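Side-chain contacts in lambda phage protein with carbohydrate-binding module (Shewanella oneidensis, PDB 2A5Z), which is of unknown function but binds magnesium and, having a jelly-roll fold with a carbohydrate-binding module, may recognise sugars: residues C[53-58]-C[68-73]; C[80-85]-C[90-95]; C[122-127]-C[136-141]; C[151-156]-C[185-190]. All blocks are in the same frame, centred on the assembly; numbering follows the deposited sequence.

Interaction 1 of 4, residues C[53-58]-C[68-73]. With MG (magnesium ion), chain F.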
loop_
_atom_site.group_PDB
_atom_site.type_symbol
_atom_site.label_atom_id
_atom_site.label_comp_id
_atom_site.label_asym_id
_atom_site.label_seq_id
_atom_site.Cartn_x
_atom_site.Cartn_y
_atom_site.Cartn_z
ATOM N N TYR C 53 3.379 -5.781 9.063
ATOM C CA TYR C 53 4.164 -5.957 7.850
ATOM C C TYR C 53 5.177 -7.091 8.035
ATOM O O TYR C 53 5.808 -7.197 9.079
ATOM C CB TYR C 53 4.822 -4.643 7.405
ATOM C CG TYR C 53 5.607 -4.804 6.121
ATOM C CD1 TYR C 53 4.990 -5.299 4.964
ATOM C CD2 TYR C 53 6.971 -4.505 6.072
ATOM C CE1 TYR C 53 5.709 -5.480 3.791
ATOM C CE2 TYR C 53 7.695 -4.678 4.901
ATOM C CZ TYR C 53 7.050 -5.165 3.768
ATOM O OH TYR C 53 7.759 -5.350 2.619
ATOM N N ASP C 54 5.297 -7.945 7.016
ATOM C CA ASP C 54 6.070 -9.183 7.099
ATOM C C ASP C 54 7.356 -9.149 6.259
ATOM O O ASP C 54 7.986 -10.178 6.054
ATOM C CB ASP C 54 5.193 -10.379 6.671
ATOM C CG ASP C 54 5.539 -11.676 7.405
ATOM O OD1 ASP C 54 6.542 -11.728 8.137
ATOM O OD2 ASP C 54 4.792 -12.672 7.263
ATOM N N PHE C 55 7.716 -7.977 5.744
ATOM C CA PHE C 55 9.020 -7.758 5.093
ATOM C C PHE C 55 9.350 -8.705 3.938
ATOM O O PHE C 55 10.455 -9.227 3.856
ATOM C CB PHE C 55 10.141 -7.711 6.150
ATOM C CG PHE C 55 10.019 -6.543 7.075
ATOM C CD1 PHE C 55 10.666 -5.343 6.789
ATOM C CD2 PHE C 55 9.211 -6.624 8.211
ATOM C CE1 PHE C 55 10.535 -4.243 7.636
ATOM C CE2 PHE C 55 9.066 -5.537 9.063
ATOM C CZ PHE C 55 9.727 -4.340 8.779
HETATM N N MSE C 56 8.387 -8.897 3.037
HETATM C CA MSE C 56 8.589 -9.725 1.846
HETATM C C MSE C 56 8.772 -8.906 0.566
HETATM O O MSE C 56 9.219 -9.444 -0.445
HETATM C CB MSE C 56 7.448 -10.754 1.683
HETATM C CG MSE C 56 6.175 -10.219 0.999
HETATM SE SE MSE C 56 5.148 -9.110 1.992
HETATM C CE MSE C 56 4.191 -10.292 2.917
HETATM N N MSE C 57 8.426 -7.616 0.614
HETATM C CA MSE C 57 8.474 -6.751 -0.572
HETATM C C MSE C 57 9.901 -6.322 -0.923
HETATM O O MSE C 57 10.764 -6.185 -0.045
HETATM C CB MSE C 57 7.602 -5.492 -0.401
HETATM C CG MSE C 57 6.133 -5.726 -0.021
HETATM SE SE MSE C 57 5.201 -4.167 0.192
HETATM C CE MSE C 57 5.440 -3.477 -1.442
ATOM N N HIS C 58 10.136 -6.138 -2.221
ATOM C CA HIS C 58 11.336 -5.484 -2.749
ATOM C C HIS C 58 11.439 -4.128 -2.036
ATOM O O HIS C 58 10.464 -3.369 -2.010
ATOM C CB HIS C 58 11.147 -5.325 -4.264
ATOM C CG HIS C 58 12.317 -4.738 -4.995
ATOM N ND1 HIS C 58 13.588 -5.270 -4.933
ATOM C CD2 HIS C 58 12.387 -3.699 -5.863
ATOM C CE1 HIS C 58 14.395 -4.568 -5.711
ATOM N NE2 HIS C 58 13.689 -3.612 -6.291
ATOM N N ILE C 68 2.394 1.352 7.999
ATOM C CA ILE C 68 3.641 1.409 8.772
ATOM C C ILE C 68 4.724 2.117 7.973
ATOM O O ILE C 68 4.949 1.780 6.810
ATOM C CB ILE C 68 4.115 -0.017 9.182
ATOM C CG1 ILE C 68 3.081 -0.675 10.103
ATOM C CG2 ILE C 68 5.501 0.006 9.871
ATOM C CD1 ILE C 68 3.014 -2.192 9.944
ATOM N N SER C 69 5.375 3.097 8.609
ATOM C CA SER C 69 6.496 3.831 8.014
ATOM C C SER C 69 7.727 2.944 7.971
ATOM O O SER C 69 8.008 2.243 8.935
ATOM C CB SER C 69 6.825 5.080 8.843
ATOM O OG SER C 69 5.671 5.871 9.061
ATOM N N LEU C 70 8.450 2.968 6.852
ATOM C CA LEU C 70 9.662 2.167 6.703
ATOM C C LEU C 70 10.777 3.109 6.303
ATOM O O LEU C 70 10.971 3.413 5.130
ATOM C CB LEU C 70 9.462 1.041 5.687
ATOM C CG LEU C 70 8.306 0.075 5.983
ATOM C CD1 LEU C 70 7.989 -0.754 4.759
ATOM C CD2 LEU C 70 8.615 -0.810 7.207
ATOM N N LEU C 71 11.494 3.583 7.309
ATOM C CA LEU C 71 12.305 4.780 7.155
ATOM C C LEU C 71 13.780 4.470 7.203
ATOM O O LEU C 71 14.279 3.931 8.192
ATOM C CB LEU C 71 11.926 5.802 8.234
ATOM C CG LEU C 71 10.450 6.224 8.234
ATOM C CD1 LEU C 71 10.127 7.151 9.398
ATOM C CD2 LEU C 71 10.111 6.887 6.922
ATOM N N SER C 72 14.456 4.796 6.105
ATOM C CA SER C 72 15.901 4.684 5.998
ATOM C C SER C 72 16.533 6.066 6.118
ATOM O O SER C 72 16.037 7.033 5.529
ATOM C CB SER C 72 16.274 4.053 4.658
ATOM O OG SER C 72 15.887 2.690 4.627
ATOM N N THR C 73 17.600 6.158 6.913
ATOM C CA THR C 73 18.417 7.371 6.997
ATOM C C THR C 73 19.907 7.025 6.928
ATOM O O THR C 73 20.303 5.884 7.203
ATOM C CB THR C 73 18.123 8.209 8.285
ATOM O OG1 THR C 73 18.233 7.380 9.446
ATOM C CG2 THR C 73 16.736 8.819 8.238
HETATM MG MG MG F . 8.628 -11.563 7.588
#
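Leu70 parts its two methyls between two aromatic rings of 53-58: CD1 lies 3.9 Å from CE2 of Tyr53, and CD2 comes to 4.0 Å from CE1 of Phe55. The side chains of Tyr53 and Leu70 meet at about a right angle. Beside them Ile68 reaches out with CD1, which stops 3.7 Å from the backbone N of Tyr53 and also touches CB of that residue. All four residues are buried, and the contact joins the loop after strand 48-53 of one sheet of the jelly roll to strand 68-73 of the other. The Tyr53 ring is held from several directions. With CG anti to the backbone N (chi1 -178°) it extends along its own loop, with N of Phe55 3.3 Å above the ring plane, over its centre, and OH accepts a bond of 3.1 Å from N of Met57. CD2 of Tyr53 in turn lies 3.6 Å over one face of the Phe55 ring. Asp54, between them in sequence, lies away from strand 68-73 and binds the magnesium ion through both O and OD1, each at 2.2 Å; Phe88, Gly89 and Asp247 complete the protein ligands. Its OD2 forms a salt bridge with Arg259 of a second subunit.

Interaction 2 of 4, residues C[80-85]-C[90-95]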
loop_
_atom_site.group_PDB
_atom_site.type_symbol
_atom_site.label_atom_id
_atom_site.label_comp_id
_atom_site.label_asym_id
_atom_site.label_seq_id
_atom_site.Cartn_x
_atom_site.Cartn_y
_atom_site.Cartn_z
ATOM N N ASN C 80 19.478 -7.862 0.776
ATOM C CA ASN C 80 18.449 -8.622 0.076
ATOM C C ASN C 80 17.483 -9.305 1.027
ATOM O O ASN C 80 17.899 -9.883 2.030
ATOM C CB ASN C 80 19.073 -9.677 -0.821
ATOM C CG ASN C 80 19.715 -9.085 -2.042
ATOM O OD1 ASN C 80 20.915 -9.238 -2.254
ATOM N ND2 ASN C 80 18.925 -8.400 -2.856
ATOM N N ILE C 81 16.196 -9.226 0.690
ATOM C CA ILE C 81 15.152 -9.969 1.395
ATOM C C ILE C 81 15.428 -11.465 1.297
ATOM O O ILE C 81 15.821 -11.980 0.245
ATOM C CB ILE C 81 13.731 -9.635 0.841
ATOM C CG1 ILE C 81 13.435 -8.128 0.947
ATOM C CG2 ILE C 81 12.640 -10.473 1.539
ATOM C CD1 ILE C 81 13.419 -7.563 2.378
ATOM N N LEU C 82 15.238 -12.151 2.414
ATOM C CA LEU C 82 15.352 -13.590 2.462
ATOM C C LEU C 82 14.206 -14.149 3.300
ATOM O O LEU C 82 13.428 -13.386 3.882
ATOM C CB LEU C 82 16.718 -13.984 3.045
ATOM C CG LEU C 82 17.176 -13.462 4.412
ATOM C CD1 LEU C 82 16.575 -14.293 5.535
ATOM C CD2 LEU C 82 18.696 -13.508 4.497
ATOM N N SER C 83 14.089 -15.470 3.341
ATOM C CA SER C 83 13.284 -16.137 4.358
ATOM C C SER C 83 14.143 -17.216 5.014
ATOM O O SER C 83 15.025 -17.779 4.368
ATOM C CB SER C 83 12.025 -16.751 3.754
ATOM O OG SER C 83 11.134 -15.753 3.293
ATOM N N GLU C 84 13.907 -17.485 6.295
ATOM C CA GLU C 84 14.537 -18.644 6.938
ATOM C C GLU C 84 13.614 -19.393 7.890
ATOM O O GLU C 84 12.994 -18.804 8.779
ATOM C CB GLU C 84 15.879 -18.287 7.592
ATOM C CG GLU C 84 15.800 -17.499 8.878
ATOM C CD GLU C 84 17.141 -17.434 9.586
ATOM O OE1 GLU C 84 17.385 -18.258 10.493
ATOM O OE2 GLU C 84 17.958 -16.567 9.224
ATOM N N GLY C 85 13.518 -20.699 7.682
ATOM C CA GLY C 85 12.589 -21.528 8.440
ATOM C C GLY C 85 11.193 -20.961 8.312
ATOM O O GLY C 85 10.705 -20.741 7.205
ATOM N N VAL C 90 12.421 -11.552 5.440
ATOM C CA VAL C 90 13.313 -11.020 6.468
ATOM C C VAL C 90 14.153 -9.914 5.843
ATOM O O VAL C 90 14.735 -10.114 4.777
ATOM C CB VAL C 90 14.257 -12.123 7.032
ATOM C CG1 VAL C 90 15.282 -11.528 8.027
ATOM C CG2 VAL C 90 13.452 -13.257 7.693
ATOM N N GLN C 91 14.204 -8.757 6.505
ATOM C CA GLN C 91 15.024 -7.636 6.061
ATOM C C GLN C 91 16.281 -7.518 6.929
ATOM O O GLN C 91 16.205 -7.029 8.064
ATOM C CB GLN C 91 14.215 -6.324 6.102
ATOM C CG GLN C 91 14.994 -5.068 5.715
ATOM C CD GLN C 91 15.466 -5.086 4.282
ATOM O OE1 GLN C 91 16.597 -5.482 3.996
ATOM N NE2 GLN C 91 14.605 -4.675 3.368
ATOM N N PRO C 92 17.436 -7.992 6.408
ATOM C CA PRO C 92 18.713 -7.786 7.084
ATOM C C PRO C 92 19.219 -6.374 6.820
ATOM O O PRO C 92 18.949 -5.800 5.750
ATOM C CB PRO C 92 19.640 -8.818 6.428
ATOM C CG PRO C 92 18.762 -9.646 5.534
ATOM C CD PRO C 92 17.619 -8.763 5.173
ATOM N N ILE C 93 19.948 -5.823 7.786
ATOM C CA ILE C 93 20.321 -4.408 7.762
ATOM C C ILE C 93 21.808 -4.263 8.111
ATOM O O ILE C 93 22.296 -4.886 9.056
ATOM C CB ILE C 93 19.399 -3.576 8.725
ATOM C CG1 ILE C 93 17.925 -3.717 8.310
ATOM C CG2 ILE C 93 19.792 -2.099 8.754
ATOM C CD1 ILE C 93 16.918 -3.504 9.442
ATOM N N VAL C 94 22.527 -3.462 7.325
ATOM C CA VAL C 94 23.970 -3.283 7.505
ATOM C C VAL C 94 24.332 -1.790 7.545
ATOM O O VAL C 94 23.736 -0.968 6.836
ATOM C CB VAL C 94 24.776 -4.077 6.424
ATOM C CG1 VAL C 94 26.256 -3.727 6.433
ATOM C CG2 VAL C 94 24.614 -5.571 6.632
ATOM N N SER C 95 25.287 -1.447 8.408
ATOM C CA SER C 95 25.741 -0.073 8.579
ATOM C C SER C 95 26.410 0.492 7.321
ATOM O O SER C 95 26.828 -0.253 6.435
ATOM C CB SER C 95 26.712 0.016 9.755
ATOM O OG SER C 95 27.942 -0.621 9.458
#
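Leu82 and Val90 face each other as an antiparallel hydrogen-bonded pair, their CA atoms 5.2 Å apart. N of Leu82 gives a nearly straight bond of 3.2 Å to O of Val90 (164° at the hydrogen), lying in the carbonyl plane. The return bond, from N of Val90 to O of Leu82, is short at 2.6 Å but more bent, 134°. The same O of Val90 also receives a CA-H...O contact from CA of Ile81, 3.4 Å away. In another close approach of carbon to carbonyl, CD of Pro92 lies 3.3 Å from O of Asn80.

Apolar packing covers one side of this pair. The Leu82 side chain stands between its own backbone N and carbonyl carbon (chi1 55°), which lays CD1 3.5 Å from CB of Val90 and sends CD2 toward CG of Pro92, 4.0 Å off. On a different flank Ile81 presses CD1 against the side-chain end of Gln91, the two side chains crossing at about a right angle.

Among polar groups, Ser83 OG is hydrogen-bonded to N of Gly89, within the short connection that joins the segments, while Glu84 forms a salt bridge with Lys125. This connection supplies the Phe88 and Gly89 ligands of the magnesium ion, so the paired backbone bonds and the serine probably help to fix the carbonyls that face the metal.

Interaction 3 of 4, residues C[122-127]-C[136-141]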
loop_
_atom_site.group_PDB
_atom_site.type_symbol
_atom_site.label_atom_id
_atom_site.label_comp_id
_atom_site.label_asym_id
_atom_site.label_seq_id
_atom_site.Cartn_x
_atom_site.Cartn_y
_atom_site.Cartn_z
ATOM N N VAL C 122 7.371 -7.474 17.720
ATOM C CA VAL C 122 8.452 -7.503 16.729
ATOM C C VAL C 122 9.183 -8.850 16.754
ATOM O O VAL C 122 9.636 -9.303 17.811
ATOM C CB VAL C 122 9.509 -6.377 16.970
ATOM C CG1 VAL C 122 10.617 -6.448 15.911
ATOM C CG2 VAL C 122 8.871 -5.001 16.940
ATOM N N TYR C 123 9.289 -9.477 15.587
ATOM C CA TYR C 123 10.058 -10.695 15.419
ATOM C C TYR C 123 11.364 -10.301 14.753
ATOM O O TYR C 123 11.360 -9.781 13.623
ATOM C CB TYR C 123 9.295 -11.707 14.555
ATOM C CG TYR C 123 7.997 -12.190 15.178
ATOM C CD1 TYR C 123 7.867 -13.503 15.642
ATOM C CD2 TYR C 123 6.906 -11.334 15.313
ATOM C CE1 TYR C 123 6.663 -13.953 16.209
ATOM C CE2 TYR C 123 5.705 -11.766 15.888
ATOM C CZ TYR C 123 5.597 -13.074 16.340
ATOM O OH TYR C 123 4.411 -13.499 16.913
ATOM N N PHE C 124 12.474 -10.534 15.451
ATOM C CA PHE C 124 13.772 -10.018 15.021
ATOM C C PHE C 124 14.908 -10.989 15.286
ATOM O O PHE C 124 14.830 -11.821 16.199
ATOM C CB PHE C 124 14.066 -8.652 15.676
ATOM C CG PHE C 124 14.280 -8.708 17.170
ATOM C CD1 PHE C 124 15.567 -8.835 17.704
ATOM C CD2 PHE C 124 13.203 -8.615 18.046
ATOM C CE1 PHE C 124 15.770 -8.873 19.072
ATOM C CE2 PHE C 124 13.401 -8.669 19.428
ATOM C CZ PHE C 124 14.691 -8.789 19.937
ATOM N N LYS C 125 15.966 -10.866 14.485
ATOM C CA LYS C 125 17.131 -11.739 14.599
ATOM C C LYS C 125 18.370 -10.920 14.912
ATOM O O LYS C 125 18.681 -9.943 14.216
ATOM C CB LYS C 125 17.348 -12.537 13.303
ATOM C CG LYS C 125 18.423 -13.633 13.418
ATOM C CD LYS C 125 18.589 -14.432 12.134
ATOM C CE LYS C 125 19.559 -15.604 12.366
ATOM N NZ LYS C 125 19.850 -16.385 11.137
ATOM N N THR C 126 19.088 -11.330 15.952
ATOM C CA THR C 126 20.367 -10.711 16.269
ATOM C C THR C 126 21.379 -10.946 15.133
ATOM O O THR C 126 21.299 -11.958 14.430
ATOM C CB THR C 126 20.916 -11.193 17.619
ATOM O OG1 THR C 126 20.899 -12.625 17.670
ATOM C CG2 THR C 126 20.067 -10.628 18.750
ATOM N N PRO C 127 22.308 -9.987 14.927
ATOM C CA PRO C 127 23.349 -10.150 13.907
ATOM C C PRO C 127 24.293 -11.317 14.237
ATOM O O PRO C 127 24.264 -11.832 15.362
ATOM C CB PRO C 127 24.100 -8.810 13.955
ATOM C CG PRO C 127 23.805 -8.227 15.287
ATOM C CD PRO C 127 22.434 -8.703 15.650
ATOM N N THR C 136 19.613 -0.789 19.039
ATOM C CA THR C 136 18.270 -1.114 18.580
ATOM C C THR C 136 17.262 -0.824 19.694
ATOM O O THR C 136 17.569 -1.005 20.873
ATOM C CB THR C 136 18.184 -2.603 18.148
ATOM O OG1 THR C 136 19.200 -2.864 17.174
ATOM C CG2 THR C 136 16.833 -2.932 17.538
ATOM N N VAL C 137 16.077 -0.347 19.312
ATOM C CA VAL C 137 14.991 -0.085 20.256
ATOM C C VAL C 137 13.673 -0.669 19.739
ATOM O O VAL C 137 13.333 -0.515 18.567
ATOM C CB VAL C 137 14.777 1.438 20.523
ATOM C CG1 VAL C 137 13.735 1.648 21.629
ATOM C CG2 VAL C 137 16.082 2.111 20.920
ATOM N N ILE C 138 12.955 -1.357 20.620
ATOM C CA ILE C 138 11.555 -1.683 20.388
ATOM C C ILE C 138 10.759 -0.823 21.383
ATOM O O ILE C 138 10.774 -1.065 22.587
ATOM C CB ILE C 138 11.271 -3.214 20.495
ATOM C CG1 ILE C 138 11.979 -3.964 19.361
ATOM C CG2 ILE C 138 9.785 -3.497 20.377
ATOM C CD1 ILE C 138 12.850 -5.117 19.830
ATOM N N GLY C 139 10.115 0.212 20.855
ATOM C CA GLY C 139 9.413 1.202 21.657
ATOM C C GLY C 139 9.404 2.542 20.948
ATOM O O GLY C 139 9.422 2.592 19.718
ATOM N N SER C 140 9.372 3.625 21.725
ATOM C CA SER C 140 9.397 4.977 21.179
ATOM C C SER C 140 10.829 5.444 20.972
ATOM O O SER C 140 11.751 4.991 21.658
ATOM C CB SER C 140 8.644 5.948 22.086
ATOM O OG SER C 140 9.235 6.026 23.372
ATOM N N THR C 141 11.014 6.351 20.020
ATOM C CA THR C 141 12.355 6.785 19.638
ATOM C C THR C 141 12.333 8.072 18.821
ATOM O O THR C 141 11.361 8.363 18.114
ATOM C CB THR C 141 13.133 5.659 18.872
ATOM O OG1 THR C 141 14.460 6.106 18.562
ATOM C CG2 THR C 141 12.416 5.240 17.587
#
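Ile138 has the most surface buried here and divides it between two residues of strand 119-125. Its CD1 methyl comes to 3.6 Å from CE2 of Phe124, with CD2 and CZ of that ring a little farther away, so the methyl approaches the ring obliquely, nearest CE2. Its CG2 branch meets CG2 of Val122 at 3.9 Å, and CG1 lies 4.1 Å from the same valine methyl. The isoleucine thus spans two side chains two positions apart on one strand, both of which point toward it. CG1 of Ile138 is anti to the carbonyl carbon (chi1 -66°), and this, with chi2 at 127°, directs CD1 to the phenylalanine while CG2 stays with the valine.

Val122 offers the single methyl CG2; it also packs on Ile246 and Ile249 of the adjacent strand 245-254 and on Phe230 from the facing sheet. Phe124 places its ring between its backbone N and carbonyl carbon, chi1 67°, and reaches Ile138 by the CD2-CE2-CZ side. Ile244 packs against this phenylalanine as well, and Cys187 of strand 184-191 touches Ile138.

The three residues are buried and apolar, and their contact is by van der Waals packing alone. At Ile138 and Gly139 the chain turns a corner before strand 140-142. Side chains from strand 119-125 of one antiparallel sheet meeting Ile138, at the corner that follows strand 134-137 of the other, make the sheet-on-sheet hydrophobic core typical of a jelly-roll beta-sandwich.

Interaction 4 of 4, residues C[151-156]-C[185-190]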
loop_
_atom_site.group_PDB
_atom_site.type_symbol
_atom_site.label_atom_id
_atom_site.label_comp_id
_atom_site.label_asym_id
_atom_site.label_seq_id
_atom_site.Cartn_x
_atom_site.Cartn_y
_atom_site.Cartn_z
ATOM N N SER C 151 12.558 4.787 24.534
ATOM C CA SER C 151 11.906 4.142 25.652
ATOM C C SER C 151 11.319 2.796 25.199
ATOM O O SER C 151 10.564 2.732 24.225
ATOM C CB SER C 151 10.839 5.088 26.224
ATOM O OG SER C 151 9.752 4.367 26.745
ATOM N N GLY C 152 11.698 1.720 25.886
ATOM C CA GLY C 152 11.210 0.383 25.541
ATOM C C GLY C 152 12.272 -0.660 25.813
ATOM O O GLY C 152 13.031 -0.532 26.774
ATOM N N LEU C 153 12.319 -1.709 24.995
ATOM C CA LEU C 153 13.430 -2.654 25.074
ATOM C C LEU C 153 14.582 -2.131 24.227
ATOM O O LEU C 153 14.462 -1.992 23.007
ATOM C CB LEU C 153 13.036 -4.059 24.623
ATOM C CG LEU C 153 14.093 -5.131 24.955
ATOM C CD1 LEU C 153 13.946 -5.627 26.399
ATOM C CD2 LEU C 153 14.030 -6.295 23.977
ATOM N N ILE C 154 15.687 -1.822 24.891
ATOM C CA ILE C 154 16.861 -1.287 24.225
ATOM C C ILE C 154 17.914 -2.387 24.121
ATOM O O ILE C 154 18.113 -3.153 25.056
ATOM C CB ILE C 154 17.420 -0.052 24.986
ATOM C CG1 ILE C 154 16.372 1.071 25.031
ATOM C CG2 ILE C 154 18.741 0.450 24.351
ATOM C CD1 ILE C 154 16.535 2.017 26.231
ATOM N N ILE C 155 18.571 -2.476 22.973
ATOM C CA ILE C 155 19.634 -3.449 22.789
ATOM C C ILE C 155 20.898 -2.707 22.378
ATOM O O ILE C 155 20.962 -2.151 21.287
ATOM C CB ILE C 155 19.250 -4.528 21.734
ATOM C CG1 ILE C 155 17.975 -5.277 22.171
ATOM C CG2 ILE C 155 20.435 -5.487 21.478
ATOM C CD1 ILE C 155 17.332 -6.141 21.094
ATOM N N GLU C 156 21.883 -2.677 23.273
ATOM C CA GLU C 156 23.203 -2.128 22.965
ATOM C C GLU C 156 24.218 -3.260 22.958
ATOM O O GLU C 156 24.390 -3.954 23.964
ATOM C CB GLU C 156 23.615 -1.065 23.983
ATOM C CG GLU C 156 22.658 0.108 24.051
ATOM C CD GLU C 156 23.081 1.167 25.048
ATOM O OE1 GLU C 156 23.668 0.820 26.099
ATOM O OE2 GLU C 156 22.813 2.354 24.782
ATOM N N TYR C 185 14.296 -13.772 18.167
ATOM C CA TYR C 185 13.676 -13.332 19.420
ATOM C C TYR C 185 12.335 -12.683 19.096
ATOM O O TYR C 185 12.102 -12.265 17.960
ATOM C CB TYR C 185 14.567 -12.304 20.142
ATOM C CG TYR C 185 15.843 -12.857 20.730
ATOM C CD1 TYR C 185 15.825 -13.582 21.923
ATOM C CD2 TYR C 185 17.070 -12.660 20.097
ATOM C CE1 TYR C 185 16.998 -14.109 22.467
ATOM C CE2 TYR C 185 18.258 -13.175 20.638
ATOM C CZ TYR C 185 18.209 -13.898 21.821
ATOM O OH TYR C 185 19.363 -14.404 22.367
ATOM N N ILE C 186 11.458 -12.600 20.092
ATOM C CA ILE C 186 10.208 -11.846 19.961
ATOM C C ILE C 186 10.169 -10.817 21.092
ATOM O O ILE C 186 10.576 -11.112 22.216
ATOM C CB ILE C 186 8.954 -12.781 20.017
ATOM C CG1 ILE C 186 9.129 -13.993 19.092
ATOM C CG2 ILE C 186 7.652 -12.004 19.682
ATOM C CD1 ILE C 186 8.138 -15.127 19.329
ATOM N N CYS C 187 9.742 -9.594 20.784
ATOM C CA CYS C 187 9.524 -8.587 21.813
ATOM C C CYS C 187 8.130 -7.982 21.686
ATOM O O CYS C 187 7.708 -7.580 20.593
ATOM C CB CYS C 187 10.588 -7.482 21.771
ATOM S SG CYS C 187 10.263 -6.099 22.918
ATOM N N LYS C 188 7.425 -7.937 22.812
ATOM C CA LYS C 188 6.178 -7.203 22.913
ATOM C C LYS C 188 6.367 -5.957 23.783
ATOM O O LYS C 188 6.895 -6.026 24.897
ATOM C CB LYS C 188 5.064 -8.102 23.453
ATOM C CG LYS C 188 3.698 -7.424 23.558
ATOM C CD LYS C 188 2.566 -8.442 23.502
ATOM C CE LYS C 188 2.635 -9.458 24.625
ATOM N NZ LYS C 188 1.320 -10.126 24.777
ATOM N N PHE C 189 5.959 -4.817 23.238
ATOM C CA PHE C 189 5.952 -3.554 23.951
ATOM C C PHE C 189 4.474 -3.237 24.244
ATOM O O PHE C 189 3.628 -3.324 23.360
ATOM C CB PHE C 189 6.638 -2.473 23.095
ATOM C CG PHE C 189 6.528 -1.072 23.656
ATOM C CD1 PHE C 189 7.620 -0.466 24.259
ATOM C CD2 PHE C 189 5.329 -0.355 23.561
ATOM C CE1 PHE C 189 7.530 0.832 24.770
ATOM C CE2 PHE C 189 5.219 0.935 24.078
ATOM C CZ PHE C 189 6.319 1.531 24.679
ATOM N N LYS C 190 4.159 -2.914 25.496
ATOM C CA LYS C 190 2.769 -2.666 25.893
ATOM C C LYS C 190 2.619 -1.292 26.547
ATOM O O LYS C 190 3.221 -1.017 27.581
ATOM C CB LYS C 190 2.259 -3.790 26.814
ATOM C CG LYS C 190 0.796 -3.660 27.287
ATOM C CD LYS C 190 -0.188 -3.571 26.126
ATOM C CE LYS C 190 -1.596 -3.929 26.572
ATOM N NZ LYS C 190 -2.553 -3.436 25.552
#
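The backbone of 151-156 turns a corner at Gly152 and approaches strand 185-190 there, with 6.8 Å between the CA atoms of Gly152 and Phe189. Phe189 turns its ring edge to this corner: CA of Gly152 lies near the ring plane, 3.8 Å from CE1. That same CE1 is 3.6 Å from O of Ser151, the carbonyl just before the glycine, so a single ring carbon touches two atoms of the Ser151-Gly152 peptide unit, O and the following CA. The ring gets there because CG is anti to the backbone N (chi1 172°), which extends the side chain off its strand. The corner at Gly152 thereby brings a bare CA close to the ring edge.

These residues belong to opposing sheets of the jelly-roll sandwich: strand 184-191 lies between strands 119-125 and 197-203 in one, while 153-156 pairs with 134-137 and 159-166 in the other. One residue after Gly152 and two before Phe189, Leu153 and Cys187 make the second contact. SG of the cysteine, anti to its backbone N, sits 3.8 Å from CB of Leu153 and 3.9 Å from CD2, touching both the base and one branch of the leucine. Phe124 packs on Cys187 from the neighbouring strand, and Phe197 meets the Phe189 ring with the two planes about 15° apart.

From the N terminus the four contacts follow in series, each loop closing before the next opens. Interaction 1 closes the loop leaving strand 48-53, and interaction 2 a short connection, 86-89, that carries two magnesium ligands. They meet where Phe55 touches Ile81 and Gln91; Asp54 in the first and the connection of the second both reach the magnesium ion. Interaction 3 then spans the sandwich between strands 119-125 and 134-137, tied back to interaction 2 by the Glu84-Lys125 salt bridge. Interaction 4 closes the longest loop, 28 residues, beside interaction 3: strands 119-125 and 184-191 are neighbours in one sheet, 134-137 and 153-156 in the other, and the two contacts form adjoining parts of one core.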